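Local structure of extracellular protein 11-1 (Passalora fulva, 6ZUS) at residues Arg18-Gly21 with Phe27-Ser30; Pro103-Val108 with Tyr127-Phe132. The protein is a secreted fungal avirulence effector that binds zinc and belongs to a structurally conserved effector family showing epistatic interactions with plant resistance proteins. All blocks are in the same frame, centred on the assembly; numbering follows the deposited sequence.

Contact 1: Arg18-Gly21 with Phe27-Ser30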
loop_
_atom_site.group_PDB
_atom_site.type_symbol
_atom_site.label_atom_id
_atom_site.label_comp_id
_atom_site.label_asym_id
_atom_site.label_seq_id
_atom_site.Cartn_x
_atom_site.Cartn_y
_atom_site.Cartn_z
ATOM N N ARG A 18 -8.540 -16.588 5.269
ATOM C CA ARG A 18 -8.847 -17.501 6.403
ATOM C C ARG A 18 -8.028 -18.779 6.211
ATOM O O ARG A 18 -7.828 -19.202 5.048
ATOM C CB ARG A 18 -10.341 -17.846 6.516
ATOM C CG ARG A 18 -11.316 -16.685 6.347
ATOM C CD ARG A 18 -11.274 -15.603 7.403
ATOM N NE ARG A 18 -12.305 -14.607 7.100
ATOM C CZ ARG A 18 -12.159 -13.274 7.187
ATOM N NH1 ARG A 18 -11.021 -12.740 7.592
ATOM N NH2 ARG A 18 -13.165 -12.476 6.854
ATOM N N ILE A 19 -7.603 -19.378 7.321
ATOM C CA ILE A 19 -6.850 -20.652 7.329
ATOM C C ILE A 19 -7.484 -21.568 8.364
ATOM O O ILE A 19 -8.197 -21.115 9.271
ATOM C CB ILE A 19 -5.349 -20.407 7.597
ATOM C CG1 ILE A 19 -5.124 -19.932 9.038
ATOM C CG2 ILE A 19 -4.743 -19.433 6.554
ATOM C CD1 ILE A 19 -3.681 -19.936 9.466
ATOM N N PRO A 20 -7.228 -22.888 8.269
ATOM C CA PRO A 20 -7.723 -23.829 9.284
ATOM C C PRO A 20 -7.243 -23.414 10.686
ATOM O O PRO A 20 -6.061 -22.976 10.814
ATOM C CB PRO A 20 -7.080 -25.145 8.840
ATOM C CG PRO A 20 -6.911 -25.010 7.370
ATOM C CD PRO A 20 -6.521 -23.557 7.167
ATOM N N GLY A 21 -8.126 -23.505 11.689
ATOM C CA GLY A 21 -7.804 -23.088 13.076
ATOM C C GLY A 21 -6.590 -23.815 13.672
ATOM O O GLY A 21 -5.987 -23.271 14.598
ATOM N N PHE A 27 2.687 -20.238 8.485
ATOM C CA PHE A 27 2.854 -21.354 7.506
ATOM C C PHE A 27 2.555 -20.851 6.076
ATOM O O PHE A 27 2.867 -21.541 5.131
ATOM C CB PHE A 27 1.913 -22.518 7.777
ATOM C CG PHE A 27 2.025 -23.174 9.133
ATOM C CD1 PHE A 27 3.196 -23.091 9.871
ATOM C CD2 PHE A 27 0.998 -23.993 9.584
ATOM C CE1 PHE A 27 3.282 -23.698 11.119
ATOM C CE2 PHE A 27 1.084 -24.617 10.822
ATOM C CZ PHE A 27 2.234 -24.471 11.584
ATOM N N TYR A 28 1.898 -19.688 5.915
ATOM C CA TYR A 28 1.317 -19.216 4.629
ATOM C C TYR A 28 2.061 -17.995 4.061
ATOM O O TYR A 28 2.110 -17.827 2.823
ATOM C CB TYR A 28 -0.176 -18.939 4.836
ATOM C CG TYR A 28 -0.985 -20.199 5.048
ATOM C CD1 TYR A 28 -1.466 -20.924 3.971
ATOM C CD2 TYR A 28 -1.194 -20.729 6.317
ATOM C CE1 TYR A 28 -2.171 -22.109 4.151
ATOM C CE2 TYR A 28 -1.887 -21.909 6.511
ATOM C CZ TYR A 28 -2.397 -22.615 5.429
ATOM O OH TYR A 28 -3.114 -23.783 5.596
ATOM N N CYS A 29 2.511 -17.096 4.935
ATOM C CA CYS A 29 3.175 -15.813 4.585
ATOM C C CYS A 29 4.567 -15.808 5.199
ATOM O O CYS A 29 4.735 -16.348 6.312
ATOM C CB CYS A 29 2.449 -14.580 5.139
ATOM S SG CYS A 29 0.700 -14.592 4.697
ATOM N N SER A 30 5.491 -15.168 4.503
ATOM C CA SER A 30 6.885 -14.962 4.956
ATOM C C SER A 30 7.266 -13.507 4.709
ATOM O O SER A 30 6.683 -12.875 3.783
ATOM C CB SER A 30 7.832 -15.921 4.267
ATOM O OG SER A 30 7.906 -15.726 2.852
#
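Ile19 and Tyr28 meet through a CH-pi contact. The methyl CG2 of Ile19 stands over one face of the Tyr28 ring, 3.9 Å from the ring centroid and 17° off the ring normal. It is shifted toward the rim, so its nearest ring carbons are CD2 and CE2; CG2 of Ile19 lies 3.8 Å from CE2 of Tyr28. The isoleucine offers more than that one methyl to the same border of the ring. Its CB is 3.9 Å from Tyr28 CE2, and its delta methyl CD1 reaches the same CE2 at 4.0 Å. Two torsions arrange this: chi1 of 69° tucks CG1 between the backbone N and the carbonyl carbon, leaving CG2 to cover the ring, and chi2 of 168° extends the chain so that CD1 also comes near CE2 and CD2. Pro20 adds a lighter touch, with its CD 3.8 Å from the phenolic OH of Tyr28.

What the contact joins is the outgoing end of strand 6-20 and the loop that follows it, which turns back before helix 31-40 begins. The strand belongs to the four-stranded antiparallel sheet, and Ile19 is backbone-bonded there to Lys72 of strand 71-86. Next in the chain, Cys29 is tied to strand 71-86 by its disulfide to Cys76, so a covalent link and an aromatic contact both hold the returning loop against the sheet.

The polar interactions all lead to residues beyond the two segments. Tyr28 OH hydrogen-bonds to the OD2 of Asp23, a residue of the intervening turn, which secures the far end of the ring while Ile19 covers a face. At the other end of the loop, Ser30 takes the N-cap position, its side chain capping a backbone N at the start of helix 31-40.

Contact 2: Pro103-Val108 with Tyr127-Phe132; sequences PYTERV and YYSRGF
Thr105 is the residue of helix 103-108 that reaches the strand, and its two branches touch different places. The methyl CG2 heads for Ser129, lying 3.4 Å from that residue's OG and 3.6 Å from its CB. It also comes up to the backbone, 3.6 Å from the carbonyl O of Arg130. The hydroxyl branch points to the next residue along: Thr105 OG1 sits 3.6 Å from the CA of Gly131. With CG2 anti to the backbone N and OG1 beside it (chi1 -57°), the hydroxyl can also turn back along its own helix, where it hydrogen-bonds to the carbonyl O of Val101. A buried polar atom is thereby satisfied within the helix while its carbon neighbour does the packing.

Ser129 brings the strand's side of the contact. Its OG lies between the backbone N and the carbonyl carbon (chi1 66°) and is hydrogen-bonded to the carbonyl O of Arg111. The approach to the Thr105 methyl is a van der Waals one. The bond to Arg111 ties the serine to the segment between helix and strand.

Gly131, lacking a side chain, presents its CA directly to Thr105 OG1, and the CA of Gly131 is 5.8 Å from the CA of Thr105. Its carbonyl O accepts a hydrogen bond from NE1 of Trp113.

Between Ser129 and Gly131, the CB of Arg130 points away from the helix; its guanidinium hydrogen-bonds through NH1 to the carbonyl O of Glu118 and through NH2 makes a salt bridge with Asp120. The short segment axes come within 8.2 Å, with 135° between their N-to-C directions. This is buried helix-on-sheet packing: helix 101-109 lies against strand 127-138 of the four-stranded antiparallel sheet and also touches strand 6-20 through Leu11.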
loop_
_atom_site.group_PDB
_atom_site.type_symbol
_atom_site.label_atom_id
_atom_site.label_comp_id
_atom_site.label_asym_id
_atom_site.label_seq_id
_atom_site.Cartn_x
_atom_site.Cartn_y
_atom_site.Cartn_z
ATOM N N PRO A 103 -6.331 6.901 -6.492
ATOM C CA PRO A 103 -5.933 6.426 -7.823
ATOM C C PRO A 103 -4.435 6.102 -7.861
ATOM O O PRO A 103 -4.084 5.101 -8.511
ATOM C CB PRO A 103 -6.345 7.555 -8.803
ATOM C CG PRO A 103 -6.528 8.762 -7.936
ATOM C CD PRO A 103 -6.964 8.241 -6.572
ATOM N N TYR A 104 -3.598 6.959 -7.253
ATOM C CA TYR A 104 -2.128 6.739 -7.215
ATOM C C TYR A 104 -1.846 5.358 -6.596
ATOM O O TYR A 104 -1.107 4.557 -7.170
ATOM C CB TYR A 104 -1.415 7.858 -6.464
ATOM C CG TYR A 104 0.019 7.549 -6.135
ATOM C CD1 TYR A 104 1.047 7.642 -7.072
ATOM C CD2 TYR A 104 0.379 7.174 -4.856
ATOM C CE1 TYR A 104 2.363 7.320 -6.764
ATOM C CE2 TYR A 104 1.684 6.845 -4.527
ATOM C CZ TYR A 104 2.687 6.916 -5.472
ATOM O OH TYR A 104 3.943 6.564 -5.077
ATOM N N THR A 105 -2.388 5.082 -5.403
ATOM C CA THR A 105 -2.163 3.803 -4.679
ATOM C C THR A 105 -2.597 2.637 -5.562
ATOM O O THR A 105 -1.867 1.629 -5.710
ATOM C CB THR A 105 -2.882 3.785 -3.319
ATOM O OG1 THR A 105 -2.416 4.907 -2.561
ATOM C CG2 THR A 105 -2.643 2.444 -2.647
ATOM N N GLU A 106 -3.768 2.747 -6.174
ATOM C CA GLU A 106 -4.293 1.644 -7.025
ATOM C C GLU A 106 -3.385 1.395 -8.237
ATOM O O GLU A 106 -3.159 0.201 -8.541
ATOM C CB GLU A 106 -5.739 1.927 -7.408
ATOM C CG GLU A 106 -6.643 1.831 -6.228
ATOM C CD GLU A 106 -8.114 2.046 -6.557
ATOM O OE1 GLU A 106 -8.364 2.567 -7.690
ATOM O OE2 GLU A 106 -9.010 1.633 -5.742
ATOM N N ARG A 107 -2.803 2.447 -8.844
ATOM C CA ARG A 107 -1.824 2.272 -9.966
ATOM C C ARG A 107 -0.528 1.611 -9.482
ATOM O O ARG A 107 -0.031 0.702 -10.154
ATOM C CB ARG A 107 -1.530 3.592 -10.683
ATOM C CG ARG A 107 -2.753 4.135 -11.429
ATOM C CD ARG A 107 -2.346 5.208 -12.429
ATOM N NE ARG A 107 -1.555 6.272 -11.808
ATOM C CZ ARG A 107 -2.058 7.351 -11.220
ATOM N NH1 ARG A 107 -3.353 7.585 -11.257
ATOM N NH2 ARG A 107 -1.246 8.241 -10.664
ATOM N N VAL A 108 -0.006 2.037 -8.346
ATOM C CA VAL A 108 1.328 1.609 -7.856
ATOM C C VAL A 108 1.243 0.195 -7.252
ATOM O O VAL A 108 2.182 -0.594 -7.491
ATOM C CB VAL A 108 1.856 2.676 -6.872
ATOM C CG1 VAL A 108 3.004 2.166 -6.025
ATOM C CG2 VAL A 108 2.229 3.935 -7.655
ATOM N N TYR A 127 -7.439 -9.188 -1.411
ATOM C CA TYR A 127 -6.244 -8.371 -1.688
ATOM C C TYR A 127 -6.683 -6.939 -1.807
ATOM O O TYR A 127 -7.645 -6.671 -2.594
ATOM C CB TYR A 127 -5.593 -8.787 -2.988
ATOM C CG TYR A 127 -4.990 -10.162 -2.958
ATOM C CD1 TYR A 127 -5.751 -11.269 -3.246
ATOM C CD2 TYR A 127 -3.646 -10.343 -2.668
ATOM C CE1 TYR A 127 -5.204 -12.533 -3.266
ATOM C CE2 TYR A 127 -3.085 -11.596 -2.695
ATOM C CZ TYR A 127 -3.862 -12.700 -2.996
ATOM O OH TYR A 127 -3.244 -13.928 -3.005
ATOM N N TYR A 128 -5.975 -6.022 -1.128
ATOM C CA TYR A 128 -6.358 -4.588 -1.165
ATOM C C TYR A 128 -5.146 -3.751 -0.748
ATOM O O TYR A 128 -4.082 -4.299 -0.328
ATOM C CB TYR A 128 -7.623 -4.304 -0.346
ATOM C CG TYR A 128 -7.618 -4.728 1.116
ATOM C CD1 TYR A 128 -7.897 -6.044 1.458
ATOM C CD2 TYR A 128 -7.324 -3.849 2.171
ATOM C CE1 TYR A 128 -7.890 -6.476 2.775
ATOM C CE2 TYR A 128 -7.289 -4.279 3.503
ATOM C CZ TYR A 128 -7.607 -5.594 3.808
ATOM O OH TYR A 128 -7.648 -6.014 5.105
ATOM N N SER A 129 -5.357 -2.454 -0.887
ATOM C CA SER A 129 -4.308 -1.441 -0.647
ATOM C C SER A 129 -4.813 -0.383 0.330
ATOM O O SER A 129 -6.038 -0.150 0.458
ATOM C CB SER A 129 -3.845 -0.825 -1.951
ATOM O OG SER A 129 -4.874 -0.086 -2.549
ATOM N N ARG A 130 -3.853 0.207 1.025
ATOM C CA ARG A 130 -3.997 1.407 1.874
ATOM C C ARG A 130 -3.030 2.462 1.322
ATOM O O ARG A 130 -1.895 2.122 0.855
ATOM C CB ARG A 130 -3.672 1.141 3.338
ATOM C CG ARG A 130 -4.376 -0.071 3.924
ATOM C CD ARG A 130 -5.869 0.226 4.010
ATOM N NE ARG A 130 -6.463 -0.682 4.967
ATOM C CZ ARG A 130 -7.675 -0.539 5.509
ATOM N NH1 ARG A 130 -8.440 0.477 5.158
ATOM N NH2 ARG A 130 -8.097 -1.407 6.405
ATOM N N GLY A 131 -3.465 3.697 1.385
ATOM C CA GLY A 131 -2.563 4.824 1.062
ATOM C C GLY A 131 -3.095 6.057 1.745
ATOM O O GLY A 131 -4.313 6.336 1.624
ATOM N N PHE A 132 -2.233 6.765 2.452
ATOM C CA PHE A 132 -2.620 8.059 3.057
ATOM C C PHE A 132 -1.395 8.984 3.085
ATOM O O PHE A 132 -0.246 8.536 3.126
ATOM C CB PHE A 132 -3.274 7.794 4.426
ATOM C CG PHE A 132 -2.364 7.148 5.435
ATOM C CD1 PHE A 132 -1.520 7.928 6.222
ATOM C CD2 PHE A 132 -2.407 5.772 5.664
ATOM C CE1 PHE A 132 -0.684 7.330 7.157
ATOM C CE2 PHE A 132 -1.591 5.189 6.619
ATOM C CZ PHE A 132 -0.729 5.966 7.356
#

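Overall arrangement
Contacts 1 and 2 share the four-stranded antiparallel sheet but use distant parts of it. Contact 1 sits at the far end of strand 6-20, its centre about 21 Å from the centre of the chain, while contact 2 is near the middle, about 5 Å from it. Their centres are about 24 Å apart and their nearest atoms about 8 Å; strands 6-20 and 127-138 are neighbours in the sheet. Along the chain, contact 1 is complete before contact 2 begins. The zinc nearest the Tyr28 side chain is about 7 Å away, that nearest Ser129's about 13 Å; His15, a zinc ligand in a structure of this protein, lies about 8 Å and 11 Å from them.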